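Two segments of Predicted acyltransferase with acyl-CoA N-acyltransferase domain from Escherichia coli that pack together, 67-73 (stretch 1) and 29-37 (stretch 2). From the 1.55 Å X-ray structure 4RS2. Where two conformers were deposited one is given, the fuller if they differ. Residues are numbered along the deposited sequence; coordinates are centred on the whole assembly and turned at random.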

# COMPACT_ATOMS: atom_id res chain seq x y z
N GLY A 67 3.60 4.34 21.08
CA GLY A 67 3.93 3.16 20.26
C GLY A 67 2.71 2.45 19.68
O GLY A 67 2.85 1.37 19.08
N GLN A 68 1.53 3.03 19.86
CA GLN A 68 0.30 2.46 19.31
C GLN A 68 0.29 2.70 17.81
O GLN A 68 0.62 3.79 17.35
CB GLN A 68 -0.95 3.13 19.89
CG GLN A 68 -2.25 2.53 19.36
CD GLN A 68 -3.49 3.33 19.76
OE1 GLN A 68 -3.42 4.52 20.08
NE2 GLN A 68 -4.65 2.67 19.71
N VAL A 69 -0.13 1.67 17.06
CA VAL A 69 -0.23 1.78 15.60
C VAL A 69 -1.43 2.63 15.22
O VAL A 69 -2.56 2.26 15.53
CB VAL A 69 -0.36 0.39 14.95
CG1 VAL A 69 -0.50 0.50 13.45
CG2 VAL A 69 0.86 -0.47 15.34
N ILE A 70 -1.18 3.73 14.52
CA ILE A 70 -2.20 4.68 14.10
C ILE A 70 -2.24 4.83 12.58
O ILE A 70 -3.07 5.55 12.03
CB ILE A 70 -1.93 6.08 14.73
CG1 ILE A 70 -0.58 6.70 14.25
CG2 ILE A 70 -1.87 5.99 16.24
CD1 ILE A 70 -0.36 8.17 14.53
N GLY A 71 -1.34 4.13 11.89
CA GLY A 71 -1.35 4.13 10.44
C GLY A 71 -0.60 2.96 9.88
O GLY A 71 0.30 2.43 10.54
N TYR A 72 -0.93 2.58 8.66
CA TYR A 72 -0.32 1.43 8.06
C TYR A 72 -0.38 1.44 6.58
O TYR A 72 -1.39 1.88 6.00
CB TYR A 72 -1.03 0.17 8.55
CG TYR A 72 -0.36 -1.15 8.13
CD1 TYR A 72 0.87 -1.52 8.59
CD2 TYR A 72 -1.02 -2.03 7.30
CE1 TYR A 72 1.45 -2.72 8.22
CE2 TYR A 72 -0.46 -3.25 6.97
CZ TYR A 72 0.77 -3.58 7.41
OH TYR A 72 1.32 -4.82 7.04
N VAL A 73 0.68 0.93 5.95
CA VAL A 73 0.66 0.66 4.50
C VAL A 73 1.46 -0.60 4.25
O VAL A 73 2.45 -0.86 4.95
CB VAL A 73 1.17 1.81 3.62
CG1 VAL A 73 2.65 2.10 3.89
CG2 VAL A 73 0.88 1.52 2.14
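Stretch 2 (29-37) GIDALLRRS

Residues 29-37 form a helical segment, continuing a helix that begins earlier in the chain, and pack across the strand that starts at Val69. The two N-to-C directions diverge by 71° (signed crossing angle -71°), and the axes approach to 7.9 Å. The backbones come nearest where the strand begins, with Val69 CA 5.5 Å from Gly29 CA; farther along, Ile70 CA lies 6.9 Å from Leu33 CA. Together the segments bury 389 Å².

Gly67, with phi/psi of 88/6°, makes no contact with the helix, and Gln68 only skirts the extended side chain of Arg36. At Val69 the strand turns its side chain toward the helix. Val69 CB sits 4.0 Å from Gly29 C, an approach favoured by the absence of a side chain on the glycine: a CB there would lie about 3.1 Å from Val69 CG2. Val69 CG1 reaches Ile30 CG1 at 4.1 Å and Leu33 CD2 at 4.0 Å. No direct hydrogen bond joins the segments; instead, a water donates to Val69 O and Gly29 O, each 2.8 Å from its oxygen, and accepts from Arg36 NH2 at 3.0 Å, linking strand carbonyl, helix carbonyl and guanidinium.

Ile70 points away, leaving its backbone to meet the helix, with Ile70 C 4.0 Å from Leu33 CD2. Leu33 CD2 also comes to 3.7 Å from Gly71 N. Tyr72 again faces the helix, its CB 4.0 Å from Leu33 CD2. Its ring lies beneath Ile30, whose CG2 stands 3.6 Å from the Tyr72 ring centroid and only 5° off the normal, a CH-pi contact over the face. Ile30 CD1 also packs 3.6 Å from Tyr72 CE1, while Leu34 CD1 approaches Tyr72 CD2 at 4.3 Å. Val73 points away and makes no contact.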

# COMPACT_ATOMS: atom_id res chain seq x y z
N GLY A 29 -1.83 -4.65 16.75
CA GLY A 29 -2.19 -3.25 16.58
C GLY A 29 -2.60 -2.95 15.16
O GLY A 29 -3.54 -2.20 14.92
N ILE A 30 -1.86 -3.51 14.20
CA ILE A 30 -2.20 -3.37 12.79
C ILE A 30 -3.57 -3.98 12.56
O ILE A 30 -4.42 -3.39 11.87
CB ILE A 30 -1.12 -4.03 11.91
CG1 ILE A 30 0.22 -3.27 12.00
CG2 ILE A 30 -1.55 -4.07 10.46
CD1 ILE A 30 1.39 -4.07 11.54
N ASP A 31 -3.79 -5.17 13.13
CA ASP A 31 -5.06 -5.85 12.92
C ASP A 31 -6.21 -5.03 13.43
O ASP A 31 -7.25 -4.93 12.73
CB ASP A 31 -5.06 -7.23 13.57
CG ASP A 31 -6.23 -8.11 13.11
OD1 ASP A 31 -6.10 -8.77 12.07
OD2 ASP A 31 -7.25 -8.18 13.81
N ALA A 32 -6.03 -4.39 14.59
CA ALA A 32 -7.10 -3.63 15.20
C ALA A 32 -7.36 -2.40 14.37
O ALA A 32 -8.52 -2.03 14.17
CB ALA A 32 -6.76 -3.28 16.64
N LEU A 33 -6.30 -1.75 13.91
CA LEU A 33 -6.47 -0.59 13.03
C LEU A 33 -7.24 -0.93 11.75
O LEU A 33 -8.14 -0.19 11.32
CB LEU A 33 -5.11 -0.02 12.65
CG LEU A 33 -5.13 1.11 11.64
CD1 LEU A 33 -5.77 2.40 12.19
CD2 LEU A 33 -3.70 1.36 11.22
N LEU A 34 -6.89 -2.07 11.14
CA LEU A 34 -7.54 -2.45 9.89
C LEU A 34 -8.99 -2.82 10.10
O LEU A 34 -9.85 -2.48 9.28
CB LEU A 34 -6.76 -3.60 9.20
CG LEU A 34 -5.33 -3.17 8.76
CD1 LEU A 34 -4.57 -4.34 8.20
CD2 LEU A 34 -5.37 -2.03 7.77
N ARG A 35 -9.30 -3.48 11.21
CA ARG A 35 -10.69 -3.84 11.47
C ARG A 35 -11.59 -2.66 11.75
O ARG A 35 -12.78 -2.68 11.39
CB ARG A 35 -10.77 -4.81 12.64
CG ARG A 35 -10.23 -6.18 12.30
CD ARG A 35 -10.37 -7.19 13.42
NE ARG A 35 -9.88 -8.49 12.96
CZ ARG A 35 -10.64 -9.45 12.43
NH1 ARG A 35 -11.96 -9.30 12.33
NH2 ARG A 35 -10.08 -10.57 12.00
N ARG A 36 -11.02 -1.64 12.37
CA ARG A 36 -11.79 -0.46 12.72
C ARG A 36 -11.88 0.56 11.59
O ARG A 36 -12.82 1.34 11.56
CB ARG A 36 -11.31 0.17 14.03
CG ARG A 36 -9.95 0.83 14.05
CD ARG A 36 -9.72 1.52 15.41
NE ARG A 36 -8.39 2.12 15.51
CZ ARG A 36 -7.29 1.49 15.94
NH1 ARG A 36 -7.33 0.23 16.36
NH2 ARG A 36 -6.14 2.14 15.98
N SER A 37 -10.94 0.49 10.64
CA SER A 37 -10.82 1.48 9.56
C SER A 37 -11.56 1.18 8.27
O SER A 37 -11.88 2.10 7.51
CB SER A 37 -9.36 1.69 9.20
OG SER A 37 -8.68 2.27 10.29
O HOH W 1 -4.09 0.06 16.46